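Putative sugar phosphate isomerase (Acidithiobacillus ferrooxidans, PDB 3L2H) is a putative sugar phosphate isomerase of the cupin superfamily that probably binds a metal ion, its reaction inferred rather than demonstrated. Local coordinates at residues V33-G38 with L50-P55; K57-Y62 with H105-D110; Y67-V72 with I120-D125; Y73-K78 with V116-G121. One frame throughout, in Å; residues are numbered along the deposited sequence. Where two conformers were deposited one is given.

Interaction 1 (V33-G38 with L50-P55); sequences VNKSLG and LIQIEP. With CXS (3-cyclohexyl-1-propylsulfonic acid), chain L.
Strands V33-S36 and L50-I53 run antiparallel, their axes 4.9 Å apart at 175°, and the hydrogen-bonded pairs V33-Q52 and K35-L50 flank the non-hydrogen-bonded pair N34-I51. Each outer pair closes with two N-H...O bonds, such as L50 N to K35 O at 2.9 Å. Between them I51 CA gives a C-H...O contact to V33 O. V33 and Q52 lie side by side, with Q52 OE1 3.6 Å from V33 CB. These are neighbouring strands of the larger antiparallel sheet of the cupin beta-barrel. On the face of K35, L50 and Q52, the sulfonate of CXS, probably from the crystallisation liquor, is gripped twice: K35 NZ reaches CXS O3 at 2.6 Å and Q52 NE2 reaches CXS O1 at 3.0 Å. K35 is extended beyond CG, and its NZ also bonds I14 O. L50 CD2 packs 3.3 Å from CXS O3. On the other face, I51 CG2 touches N34 OD1 at 3.3 Å, while the N34 amide bonds R32 through OD1 and H49 through ND2.

Interaction 2 (K57-Y62 with H105-D110); sequences KESTEY and HSISND. With EDO (1,2-ethanediol), chain N; EDO (1,2-ethanediol), chain O.
S59 and I107 form the tight centre of this contact, gripping each other in both directions. S59 N donates to I107 O at 2.8 Å, and I107 N returns a bond to S59 OG at 3.1 Å. With chi1 70°, OG sits between the backbone N and carbonyl carbon of S59. OG also lies very close to O2 of an ethanediol, a separation too short to be trusted in detail; the same O2 is 2.7 Å from H105 NE2, at the edge of the imidazole. The diol probably comes from the crystallisation liquor. Nearby, T60 CG2 rests 3.8 Å from S106 CB, and the Y62 ring turns its CD1 edge to S106 N. A straight bond from N109 N to K57 O, 177° at the hydrogen, closes the far end. The looser side is bridged by water: one molecule joins E58 OE1 to S106 OG, and to S108 OG in the conformer given, one of two, while E58 OE2 bonds N27. Thus the loop between strands 46-53 and 64-65 lies against edge strand 105-108 of a three-stranded sheet. Beyond that strand runs 79-83, while I107 packs on V72 of strand 70-76 and H105 stacks on F98.

Interaction 3 (Y67-V72 with I120-D125); sequences YEEEAV and IGQRLD. With EDO (1,2-ethanediol), chain N.
Strands 70-76 and 115-122 are antiparallel neighbours in the larger cupin sheet, and here E70 and A71, at the start of one strand, pair with G121 and I120 near the end of the other. A71 N donates to I120 O at 2.7 Å and I120 N to A71 O, while E70 and G121 form the non-hydrogen-bonded pair. Next to them Q122 N bonds E69 O, and the Q122 side chain answers: its OE1 accepts E69 N at 2.9 Å in a nearly straight bond, the donor tilted 17° from the carbonyl plane. E69 and Q122 cross with carboxylate and amide planes 69° apart. The E69 carboxylate itself bonds backbone N-H groups of R44 and H45 of the second subunit. E68 slides past L124 in the opposite direction, its CG 3.8 Å from L124 CG, and its OE2 takes L124 N at 2.8 Å from the anti side, 32° out of the carboxylate plane. L124 CD1 also packs 4.0 Å from Y67 CB. On the face opposite A71 and I120, E70 OE2 receives an ethanediol hydroxyl at a separation so short that its detail is doubtful, and E70 OE1 bonds H63. Side-chain oxygens thus carry the pairing beyond the regular strands. The E68 carboxylate also lies close to the acceptor Q122 O, E68 OE1 at 3.1 Å, and the salt-bridging R140 with L124 N would be expected to offset this.

Interaction 4 (Y73-K78 with V116-G121); sequences YVLSGK and VCLVIG
L75 and S76 both stand opposite V116, the extra residue pushing strand 73-76 outward as a bulge against strand 116-121. V116 O fills the hollow under it and takes two donors, L75 N at 2.8 Å and S76 N at 3.1 Å, the second on a lone pair. V116 N closes the loop of bonds onto S76 O, 178° at the hydrogen. Beyond the bulge, Y73 and L118 form a regular hydrogen-bonded pair. The side chain of L75 leans across the partner strand: its CB covers V116 O at 3.4 Å, and its CD1 drops onto L118 CG at 4.0 Å, the two leucines crossing at a slant. L75 CG, anti to its carbonyl carbon (chi1 -64°), is carried beside the backbone N. L75 CD2 comes to the edge of the Y73 ring, in its plane. At the end of the strand, S76 OG nestles against V116, 3.5 Å from CB and close to CG2. On the opposite face of the sheet, C117 SG fits against V74, 4.1 Å from CG2. Y73, L75 and L118 also pack on the second subunit, where L75 meets Y73 and Y73 meets L75 of that chain. Two residues of one strand facing a single residue of the other define the classic beta bulge, here set within an antiparallel sheet of the cupin barrel.

Overall arrangement
Interactions 1, 3 and 4 lie along one antiparallel sheet, in which strand 115-122 runs between 46-53 and 70-76. Interactions 3 and 4 are successive lengths of the same strand pair, centres about 15 Å apart, sharing I120 and G121. Interaction 1 is joined to interaction 4, about 9 Å away between centres, by the backbone bond from I51 N to C117 O. Interaction 2 brings in strand 105-108 of the three-stranded sheet, meeting interaction 1 through N109 and interaction 3 through the same ethanediol. Along the chain interaction 1 closes first, whereas interaction 2 alternates with 3 and 4. The three contacts of the larger sheet also touch the second subunit, so it contributes to the assembly.

Interaction 1 (V33-G38 with L50-P55)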
loop_
_atom_site.group_PDB
_atom_site.type_symbol
_atom_site.label_atom_id
_atom_site.label_comp_id
_atom_site.label_asym_id
_atom_site.label_seq_id
_atom_site.Cartn_x
_atom_site.Cartn_y
_atom_site.Cartn_z
ATOM N N VAL B 33 14.704 19.891 -20.769
ATOM C CA VAL B 33 14.614 18.750 -21.665
ATOM C C VAL B 33 14.566 17.583 -20.710
ATOM O O VAL B 33 15.425 17.465 -19.845
ATOM C CB VAL B 33 15.787 18.640 -22.649
ATOM C CG1 VAL B 33 15.738 17.303 -23.380
ATOM C CG2 VAL B 33 15.696 19.790 -23.640
ATOM N N ASN B 34 13.533 16.760 -20.818
ATOM C CA ASN B 34 13.342 15.617 -19.946
ATOM C C ASN B 34 13.378 14.326 -20.727
ATOM O O ASN B 34 12.571 14.136 -21.655
ATOM C CB ASN B 34 11.990 15.730 -19.234
ATOM C CG ASN B 34 11.876 14.789 -18.078
ATOM O OD1 ASN B 34 12.217 15.155 -16.929
ATOM N ND2 ASN B 34 11.355 13.597 -18.328
ATOM N N LYS B 35 14.309 13.456 -20.370
ATOM C CA LYS B 35 14.431 12.125 -20.929
ATOM C C LYS B 35 14.036 11.115 -19.850
ATOM O O LYS B 35 14.751 10.934 -18.870
ATOM C CB LYS B 35 15.859 11.886 -21.406
ATOM C CG LYS B 35 16.289 12.870 -22.561
ATOM C CD LYS B 35 17.772 12.648 -22.989
ATOM C CE LYS B 35 18.198 13.682 -23.996
ATOM N NZ LYS B 35 19.608 13.370 -24.526
ATOM N N SER B 36 12.893 10.487 -20.020
ATOM C CA SER B 36 12.386 9.625 -19.009
ATOM C C SER B 36 12.950 8.200 -19.226
ATOM O O SER B 36 12.460 7.389 -20.064
ATOM C CB SER B 36 10.873 9.604 -18.983
ATOM O OG SER B 36 10.437 8.650 -18.002
ATOM N N LEU B 37 14.037 7.943 -18.532
ATOM C CA LEU B 37 14.718 6.654 -18.675
ATOM C C LEU B 37 13.808 5.515 -18.173
ATOM O O LEU B 37 13.656 4.460 -18.812
ATOM C CB LEU B 37 16.041 6.685 -17.932
ATOM C CG LEU B 37 17.020 7.809 -18.293
ATOM C CD1 LEU B 37 18.360 7.580 -17.557
ATOM C CD2 LEU B 37 17.188 7.983 -19.850
ATOM N N GLY B 38 13.139 5.762 -17.050
ATOM C CA GLY B 38 12.225 4.779 -16.499
ATOM C C GLY B 38 11.068 4.457 -17.405
ATOM O O GLY B 38 10.756 3.278 -17.584
ATOM N N LEU B 50 16.646 11.888 -16.860
ATOM C CA LEU B 50 17.844 12.661 -17.148
ATOM C C LEU B 50 17.380 14.013 -17.697
ATOM O O LEU B 50 16.677 14.091 -18.711
ATOM C CB LEU B 50 18.750 11.917 -18.098
ATOM C CG LEU B 50 20.074 12.693 -18.178
ATOM C CD1 LEU B 50 21.236 11.757 -18.024
ATOM C CD2 LEU B 50 20.154 13.555 -19.446
ATOM N N ILE B 51 17.696 15.072 -16.980
ATOM C CA ILE B 51 17.162 16.398 -17.312
ATOM C C ILE B 51 18.287 17.339 -17.685
ATOM O O ILE B 51 19.421 17.197 -17.207
ATOM C CB ILE B 51 16.262 16.993 -16.159
ATOM C CG1 ILE B 51 17.102 17.433 -14.968
ATOM C CG2 ILE B 51 15.228 15.969 -15.708
ATOM C CD1 ILE B 51 16.368 18.295 -13.956
ATOM N N GLN B 52 17.968 18.271 -18.566
ATOM C CA GLN B 52 18.887 19.329 -18.969
ATOM C C GLN B 52 18.159 20.663 -18.738
ATOM O O GLN B 52 17.057 20.839 -19.254
ATOM C CB GLN B 52 19.296 19.209 -20.439
ATOM C CG GLN B 52 19.811 17.827 -20.833
ATOM C CD GLN B 52 19.945 17.668 -22.333
ATOM O OE1 GLN B 52 19.366 18.437 -23.104
ATOM N NE2 GLN B 52 20.723 16.662 -22.765
ATOM N N ILE B 53 18.803 21.548 -17.977
ATOM C CA ILE B 53 18.299 22.855 -17.617
ATOM C C ILE B 53 19.277 23.864 -18.149
ATOM O O ILE B 53 20.458 23.906 -17.725
ATOM C CB ILE B 53 18.202 23.002 -16.089
ATOM C CG1 ILE B 53 17.384 21.853 -15.498
ATOM C CG2 ILE B 53 17.644 24.386 -15.708
ATOM C CD1 ILE B 53 17.266 21.914 -13.994
ATOM N N GLU B 54 18.812 24.692 -19.064
ATOM C CA GLU B 54 19.674 25.701 -19.656
ATOM C C GLU B 54 19.873 26.897 -18.732
ATOM O O GLU B 54 19.080 27.133 -17.806
ATOM C CB GLU B 54 19.142 26.155 -21.022
ATOM C CG GLU B 54 19.123 25.089 -22.090
ATOM C CD GLU B 54 20.444 24.311 -22.261
ATOM O OE1 GLU B 54 21.522 24.811 -21.932
ATOM O OE2 GLU B 54 20.416 23.158 -22.740
ATOM N N PRO B 55 20.965 27.656 -18.962
ATOM C CA PRO B 55 21.202 28.840 -18.123
ATOM C C PRO B 55 19.983 29.750 -18.093
ATOM O O PRO B 55 19.350 29.978 -19.117
ATOM C CB PRO B 55 22.398 29.505 -18.804
ATOM C CG PRO B 55 23.161 28.366 -19.364
ATOM C CD PRO B 55 22.085 27.417 -19.884
HETATM S S CXS L . 22.709 13.546 -22.192
HETATM O O1 CXS L . 22.869 14.903 -21.570
HETATM O O2 CXS L . 23.543 13.442 -23.400
HETATM O O3 CXS L . 21.304 13.307 -22.553
HETATM C C1 CXS L . 23.305 12.400 -21.102
HETATM C C2 CXS L . 24.721 12.741 -20.661
HETATM C C3 CXS L . 25.294 11.721 -19.694
HETATM N N CXS L . 26.730 11.747 -19.570
HETATM C C4 CXS L . 27.410 10.696 -18.830
HETATM C C5 CXS L . 27.056 10.742 -17.339
HETATM C C6 CXS L . 27.720 9.572 -16.615
HETATM C C7 CXS L . 29.237 9.566 -16.809
HETATM C C8 CXS L . 29.630 9.694 -18.278
HETATM C C9 CXS L . 28.927 10.837 -18.975
HETATM O O HOH W 1 22.267 15.283 -25.304
#

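Interaction 2 (K57-Y62 with H105-D110)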
loop_
_atom_site.group_PDB
_atom_site.type_symbol
_atom_site.label_atom_id
_atom_site.label_comp_id
_atom_site.label_asym_id
_atom_site.label_seq_id
_atom_site.Cartn_x
_atom_site.Cartn_y
_atom_site.Cartn_z
ATOM N N LYS B 57 17.168 28.972 -16.462
ATOM C CA LYS B 57 15.955 28.223 -16.227
ATOM C C LYS B 57 16.020 27.485 -14.897
ATOM O O LYS B 57 17.004 27.526 -14.227
ATOM C CB LYS B 57 15.695 27.267 -17.378
ATOM C CG LYS B 57 15.717 27.934 -18.743
ATOM C CD LYS B 57 14.634 28.983 -18.903
ATOM C CE LYS B 57 14.600 29.471 -20.342
ATOM N NZ LYS B 57 13.869 30.748 -20.417
ATOM N N GLU B 58 14.927 26.839 -14.521
ATOM C CA GLU B 58 14.802 26.213 -13.230
ATOM C C GLU B 58 14.265 24.808 -13.405
ATOM O O GLU B 58 13.681 24.470 -14.424
ATOM C CB GLU B 58 13.836 26.974 -12.322
ATOM C CG GLU B 58 14.243 28.350 -11.851
ATOM C CD GLU B 58 13.139 28.900 -10.937
ATOM O OE1 GLU B 58 12.925 28.385 -9.791
ATOM O OE2 GLU B 58 12.393 29.731 -11.425
ATOM N N SER B 59 14.420 24.009 -12.363
ATOM C CA SER B 59 14.075 22.602 -12.419
ATOM C C SER B 59 12.594 22.323 -12.214
ATOM O O SER B 59 12.104 21.264 -12.640
ATOM C CB SER B 59 14.900 21.835 -11.355
ATOM O OG SER B 59 14.508 22.120 -10.012
ATOM N N THR B 60 11.892 23.263 -11.568
ATOM C CA THR B 60 10.553 22.997 -11.072
ATOM C C THR B 60 9.931 24.285 -10.535
ATOM O O THR B 60 10.550 25.332 -10.592
ATOM C CB THR B 60 10.616 21.951 -9.900
ATOM O OG1 THR B 60 9.307 21.467 -9.604
ATOM C CG2 THR B 60 11.266 22.580 -8.653
ATOM N N GLU B 61 8.691 24.219 -10.072
ATOM C CA GLU B 61 8.172 25.268 -9.196
ATOM C C GLU B 61 8.457 24.827 -7.787
ATOM O O GLU B 61 8.203 23.667 -7.433
ATOM C CB GLU B 61 6.667 25.467 -9.374
ATOM C CG GLU B 61 6.028 26.364 -8.306
ATOM C CD GLU B 61 6.495 27.813 -8.340
ATOM O OE1 GLU B 61 7.153 28.200 -9.332
ATOM O OE2 GLU B 61 6.199 28.610 -7.388
ATOM N N TYR B 62 9.035 25.715 -6.987
ATOM C CA TYR B 62 9.318 25.487 -5.556
ATOM C C TYR B 62 8.216 24.678 -4.908
ATOM O O TYR B 62 7.063 25.112 -4.885
ATOM C CB TYR B 62 9.442 26.829 -4.889
ATOM C CG TYR B 62 9.930 26.865 -3.458
ATOM C CD1 TYR B 62 11.230 26.487 -3.121
ATOM C CD2 TYR B 62 9.089 27.287 -2.442
ATOM C CE1 TYR B 62 11.686 26.555 -1.790
ATOM C CE2 TYR B 62 9.524 27.380 -1.127
ATOM C CZ TYR B 62 10.818 27.013 -0.811
ATOM O OH TYR B 62 11.213 27.089 0.477
ATOM N N HIS B 105 11.789 22.852 -2.116
ATOM C CA HIS B 105 12.960 23.173 -2.900
ATOM C C HIS B 105 12.675 23.493 -4.337
ATOM O O HIS B 105 11.626 23.127 -4.888
ATOM C CB HIS B 105 13.948 21.974 -2.884
ATOM C CG HIS B 105 13.799 21.052 -4.046
ATOM N ND1 HIS B 105 12.895 20.016 -4.065
ATOM C CD2 HIS B 105 14.439 21.023 -5.246
ATOM C CE1 HIS B 105 12.977 19.393 -5.237
ATOM N NE2 HIS B 105 13.924 19.977 -5.964
ATOM N N SER B 106 13.658 24.151 -4.944
ATOM C CA SER B 106 13.780 24.272 -6.369
ATOM C C SER B 106 15.277 24.420 -6.697
ATOM O O SER B 106 16.081 24.713 -5.835
ATOM C CB SER B 106 12.976 25.452 -6.941
ATOM O OG SER B 106 13.375 26.684 -6.346
ATOM N N ILE B 107 15.625 24.179 -7.954
ATOM C CA ILE B 107 16.971 24.375 -8.463
ATOM C C ILE B 107 16.943 25.340 -9.652
ATOM O O ILE B 107 16.066 25.236 -10.529
ATOM C CB ILE B 107 17.593 23.038 -8.923
ATOM C CG1 ILE B 107 17.882 22.138 -7.721
ATOM C CG2 ILE B 107 18.915 23.244 -9.737
ATOM C CD1 ILE B 107 18.039 20.629 -8.057
ATOM N N SER B 108 17.875 26.297 -9.632
ATOM C CA SER B 108 18.095 27.239 -10.713
ATOM C C SER B 108 19.436 26.961 -11.376
ATOM O O SER B 108 20.389 26.535 -10.715
ATOM C CB SER B 108 18.122 28.677 -10.191
ATOM O OG SER B 108 16.858 29.088 -9.687
ATOM N N ASN B 109 19.497 27.168 -12.683
ATOM C CA ASN B 109 20.779 27.163 -13.376
ATOM C C ASN B 109 21.157 28.610 -13.628
ATOM O O ASN B 109 20.652 29.222 -14.562
ATOM C CB ASN B 109 20.753 26.374 -14.691
ATOM C CG ASN B 109 22.093 26.374 -15.381
ATOM O OD1 ASN B 109 23.038 26.994 -14.887
ATOM N ND2 ASN B 109 22.186 25.722 -16.551
ATOM N N ASP B 110 21.996 29.172 -12.766
ATOM C CA ASP B 110 22.464 30.534 -12.954
ATOM C C ASP B 110 23.932 30.534 -13.418
ATOM O O ASP B 110 24.606 31.542 -13.281
ATOM C CB ASP B 110 22.272 31.404 -11.676
ATOM C CG ASP B 110 20.799 31.565 -11.277
ATOM O OD1 ASP B 110 19.946 31.800 -12.174
ATOM O OD2 ASP B 110 20.476 31.484 -10.066
HETATM C C1 EDO N . 12.907 18.338 -9.608
HETATM O O1 EDO N . 11.838 18.296 -8.637
HETATM C C2 EDO N . 14.219 18.665 -8.939
HETATM O O2 EDO N . 14.229 20.084 -8.670
HETATM C C1 EDO O . 24.708 28.126 -10.623
HETATM O O1 EDO O . 23.388 28.621 -10.394
HETATM C C2 EDO O . 25.693 29.288 -10.685
HETATM O O2 EDO O . 26.953 28.813 -10.237
HETATM O O HOH W 2 17.629 30.357 -13.428
HETATM O O HOH W 3 15.242 27.762 -8.020
#

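Interaction 3 (Y67-V72 with I120-D125)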
loop_
_atom_site.group_PDB
_atom_site.type_symbol
_atom_site.label_atom_id
_atom_site.label_comp_id
_atom_site.label_asym_id
_atom_site.label_seq_id
_atom_site.Cartn_x
_atom_site.Cartn_y
_atom_site.Cartn_z
ATOM N N TYR B 67 4.144 12.760 0.470
ATOM C CA TYR B 67 4.227 11.289 0.430
ATOM C C TYR B 67 5.297 10.733 -0.506
ATOM O O TYR B 67 5.889 9.682 -0.211
ATOM C CB TYR B 67 2.849 10.682 0.024
ATOM C CG TYR B 67 1.841 10.791 1.126
ATOM C CD1 TYR B 67 1.775 9.829 2.126
ATOM C CD2 TYR B 67 1.007 11.885 1.215
ATOM C CE1 TYR B 67 0.871 9.970 3.178
ATOM C CE2 TYR B 67 0.080 12.044 2.277
ATOM C CZ TYR B 67 0.011 11.089 3.229
ATOM O OH TYR B 67 -0.865 11.206 4.286
ATOM N N GLU B 68 5.520 11.360 -1.644
ATOM C CA GLU B 68 6.566 10.890 -2.561
ATOM C C GLU B 68 7.958 11.444 -2.224
ATOM O O GLU B 68 8.132 12.661 -2.072
ATOM C CB GLU B 68 6.259 11.246 -4.015
ATOM C CG GLU B 68 5.102 10.484 -4.683
ATOM C CD GLU B 68 4.888 10.856 -6.140
ATOM O OE1 GLU B 68 5.569 11.783 -6.643
ATOM O OE2 GLU B 68 4.047 10.201 -6.838
ATOM N N GLU B 69 8.939 10.548 -2.076
ATOM C CA GLU B 69 10.334 10.948 -1.989
ATOM C C GLU B 69 10.872 11.372 -3.359
ATOM O O GLU B 69 10.384 10.938 -4.400
ATOM C CB GLU B 69 11.182 9.790 -1.406
ATOM C CG GLU B 69 10.831 9.607 0.073
ATOM C CD GLU B 69 11.657 8.567 0.764
ATOM O OE1 GLU B 69 12.217 7.720 0.053
ATOM O OE2 GLU B 69 11.710 8.605 2.016
ATOM N N GLU B 70 11.903 12.214 -3.351
ATOM C CA GLU B 70 12.493 12.735 -4.569
ATOM C C GLU B 70 13.987 12.903 -4.287
ATOM O O GLU B 70 14.348 13.169 -3.143
ATOM C CB GLU B 70 11.845 14.096 -4.879
ATOM C CG GLU B 70 12.297 14.777 -6.063
ATOM C CD GLU B 70 11.391 15.960 -6.435
ATOM O OE1 GLU B 70 10.833 16.695 -5.557
ATOM O OE2 GLU B 70 11.245 16.114 -7.639
ATOM N N ALA B 71 14.828 12.805 -5.311
ATOM C CA ALA B 71 16.252 13.065 -5.169
ATOM C C ALA B 71 16.848 13.535 -6.486
ATOM O O ALA B 71 16.274 13.290 -7.556
ATOM C CB ALA B 71 16.990 11.808 -4.671
ATOM N N VAL B 72 18.014 14.189 -6.407
ATOM C CA VAL B 72 18.697 14.742 -7.575
ATOM C C VAL B 72 20.164 14.392 -7.516
ATOM O O VAL B 72 20.782 14.507 -6.458
ATOM C CB VAL B 72 18.546 16.268 -7.681
ATOM C CG1 VAL B 72 19.278 16.799 -8.948
ATOM C CG2 VAL B 72 17.062 16.708 -7.680
ATOM N N ILE B 120 15.295 11.373 -9.541
ATOM C CA ILE B 120 14.803 10.077 -9.098
ATOM C C ILE B 120 13.665 10.320 -8.144
ATOM O O ILE B 120 13.830 11.068 -7.153
ATOM C CB ILE B 120 15.884 9.281 -8.384
ATOM C CG1 ILE B 120 17.082 9.017 -9.305
ATOM C CG2 ILE B 120 15.310 7.927 -7.864
ATOM C CD1 ILE B 120 18.410 8.879 -8.585
ATOM N N GLY B 121 12.491 9.747 -8.427
ATOM C CA GLY B 121 11.354 9.951 -7.558
ATOM C C GLY B 121 10.395 8.781 -7.490
ATOM O O GLY B 121 10.399 7.876 -8.352
ATOM N N GLN B 122 9.647 8.724 -6.407
ATOM C CA GLN B 122 8.636 7.677 -6.273
ATOM C C GLN B 122 7.502 8.058 -7.129
ATOM O O GLN B 122 7.295 9.263 -7.371
ATOM C CB GLN B 122 8.086 7.568 -4.870
ATOM C CG GLN B 122 8.989 7.064 -3.848
ATOM C CD GLN B 122 8.264 6.891 -2.555
ATOM O OE1 GLN B 122 8.307 7.772 -1.696
ATOM N NE2 GLN B 122 7.547 5.771 -2.412
ATOM N N ARG B 123 6.748 7.070 -7.592
ATOM C CA ARG B 123 5.478 7.291 -8.257
ATOM C C ARG B 123 4.387 6.622 -7.452
ATOM O O ARG B 123 4.320 5.417 -7.476
ATOM C CB ARG B 123 5.451 6.681 -9.636
ATOM C CG ARG B 123 6.262 7.435 -10.619
ATOM C CD ARG B 123 5.862 7.073 -12.004
ATOM N NE ARG B 123 6.726 7.808 -12.886
ATOM C CZ ARG B 123 6.810 7.620 -14.193
ATOM N NH1 ARG B 123 6.096 6.695 -14.793
ATOM N NH2 ARG B 123 7.630 8.380 -14.899
ATOM N N LEU B 124 3.593 7.391 -6.713
ATOM C CA LEU B 124 2.532 6.846 -5.869
ATOM C C LEU B 124 1.180 7.289 -6.394
ATOM O O LEU B 124 1.059 8.340 -7.004
ATOM C CB LEU B 124 2.661 7.339 -4.439
ATOM C CG LEU B 124 3.934 6.961 -3.739
ATOM C CD1 LEU B 124 4.003 7.666 -2.332
ATOM C CD2 LEU B 124 4.064 5.391 -3.656
ATOM N N ASP B 125 0.184 6.456 -6.167
ATOM C CA ASP B 125 -1.177 6.761 -6.566
ATOM C C ASP B 125 -1.769 7.979 -5.836
ATOM O O ASP B 125 -2.633 8.640 -6.401
ATOM C CB ASP B 125 -2.079 5.570 -6.303
ATOM C CG ASP B 125 -1.915 4.460 -7.339
ATOM O OD1 ASP B 125 -1.331 4.671 -8.405
ATOM O OD2 ASP B 125 -2.452 3.382 -7.088
HETATM C C1 EDO N . 12.907 18.338 -9.608
HETATM O O1 EDO N . 11.838 18.296 -8.637
HETATM C C2 EDO N . 14.219 18.665 -8.939
HETATM O O2 EDO N . 14.229 20.084 -8.670
#

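Interaction 4 (Y73-K78 with V116-G121)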
loop_
_atom_site.group_PDB
_atom_site.type_symbol
_atom_site.label_atom_id
_atom_site.label_comp_id
_atom_site.label_asym_id
_atom_site.label_seq_id
_atom_site.Cartn_x
_atom_site.Cartn_y
_atom_site.Cartn_z
ATOM N N TYR B 73 20.743 13.929 -8.628
ATOM C CA TYR B 73 22.188 13.653 -8.699
ATOM C C TYR B 73 22.754 14.447 -9.866
ATOM O O TYR B 73 22.270 14.343 -10.996
ATOM C CB TYR B 73 22.502 12.147 -8.803
ATOM C CG TYR B 73 23.992 11.808 -8.764
ATOM C CD1 TYR B 73 24.631 11.617 -7.557
ATOM C CD2 TYR B 73 24.749 11.683 -9.919
ATOM C CE1 TYR B 73 25.987 11.313 -7.479
ATOM C CE2 TYR B 73 26.130 11.387 -9.846
ATOM C CZ TYR B 73 26.735 11.202 -8.617
ATOM O OH TYR B 73 28.068 10.867 -8.476
ATOM N N VAL B 74 23.714 15.309 -9.582
ATOM C CA VAL B 74 24.224 16.232 -10.607
ATOM C C VAL B 74 25.286 15.545 -11.435
ATOM O O VAL B 74 26.277 15.074 -10.897
ATOM C CB VAL B 74 24.803 17.500 -10.000
ATOM C CG1 VAL B 74 25.295 18.474 -11.120
ATOM C CG2 VAL B 74 23.784 18.201 -9.089
ATOM N N LEU B 75 25.073 15.493 -12.746
ATOM C CA LEU B 75 26.026 14.890 -13.669
ATOM C C LEU B 75 26.986 15.918 -14.255
ATOM O O LEU B 75 28.159 15.614 -14.409
ATOM C CB LEU B 75 25.295 14.160 -14.796
ATOM C CG LEU B 75 24.447 12.960 -14.345
ATOM C CD1 LEU B 75 23.589 12.382 -15.527
ATOM C CD2 LEU B 75 25.287 11.863 -13.689
ATOM N N SER B 76 26.496 17.098 -14.637
ATOM C CA SER B 76 27.409 18.135 -15.136
ATOM C C SER B 76 26.804 19.501 -14.994
ATOM O O SER B 76 25.578 19.657 -14.822
ATOM C CB SER B 76 27.812 17.922 -16.602
ATOM O OG SER B 76 26.736 18.089 -17.471
ATOM N N GLY B 77 27.689 20.490 -15.071
ATOM C CA GLY B 77 27.345 21.875 -14.869
ATOM C C GLY B 77 27.104 22.222 -13.407
ATOM O O GLY B 77 27.343 21.398 -12.515
ATOM N N LYS B 78 26.584 23.431 -13.184
ATOM C CA LYS B 78 26.391 23.990 -11.853
ATOM C C LYS B 78 25.028 24.603 -11.688
ATOM O O LYS B 78 24.426 25.032 -12.645
ATOM C CB LYS B 78 27.446 25.066 -11.607
ATOM C CG LYS B 78 28.869 24.546 -11.667
ATOM C CD LYS B 78 29.896 25.646 -11.504
ATOM C CE LYS B 78 31.304 25.072 -11.157
ATOM N NZ LYS B 78 32.402 26.137 -11.251
ATOM N N VAL B 116 22.980 19.370 -16.000
ATOM C CA VAL B 116 22.477 18.048 -16.351
ATOM C C VAL B 116 22.437 17.149 -15.102
ATOM O O VAL B 116 23.430 16.974 -14.416
ATOM C CB VAL B 116 23.306 17.400 -17.494
ATOM C CG1 VAL B 116 22.745 16.027 -17.910
ATOM C CG2 VAL B 116 23.383 18.377 -18.696
ATOM N N CYS B 117 21.254 16.636 -14.791
ATOM C CA CYS B 117 21.007 15.857 -13.589
ATOM C C CYS B 117 20.164 14.641 -13.848
ATOM O O CYS B 117 19.389 14.591 -14.806
ATOM C CB CYS B 117 20.186 16.660 -12.564
ATOM S SG CYS B 117 20.972 18.224 -12.064
ATOM N N LEU B 118 20.309 13.687 -12.948
ATOM C CA LEU B 118 19.387 12.595 -12.812
ATOM C C LEU B 118 18.408 12.983 -11.719
ATOM O O LEU B 118 18.826 13.421 -10.635
ATOM C CB LEU B 118 20.083 11.312 -12.386
ATOM C CG LEU B 118 20.737 10.443 -13.405
ATOM C CD1 LEU B 118 21.309 9.234 -12.642
ATOM C CD2 LEU B 118 19.697 10.054 -14.507
ATOM N N VAL B 119 17.123 12.919 -12.027
ATOM C CA VAL B 119 16.073 13.118 -11.063
ATOM C C VAL B 119 15.380 11.755 -10.822
ATOM O O VAL B 119 14.942 11.078 -11.771
ATOM C CB VAL B 119 15.083 14.209 -11.506
ATOM C CG1 VAL B 119 13.951 14.305 -10.483
ATOM C CG2 VAL B 119 15.808 15.554 -11.653
ATOM N N ILE B 120 15.295 11.373 -9.541
ATOM C CA ILE B 120 14.803 10.077 -9.098
ATOM C C ILE B 120 13.665 10.320 -8.144
ATOM O O ILE B 120 13.830 11.068 -7.153
ATOM C CB ILE B 120 15.884 9.281 -8.384
ATOM C CG1 ILE B 120 17.082 9.017 -9.305
ATOM C CG2 ILE B 120 15.310 7.927 -7.864
ATOM C CD1 ILE B 120 18.410 8.879 -8.585
ATOM N N GLY B 121 12.491 9.747 -8.427
ATOM C CA GLY B 121 11.354 9.951 -7.558
ATOM C C GLY B 121 10.395 8.781 -7.490
ATOM O O GLY B 121 10.399 7.876 -8.352
#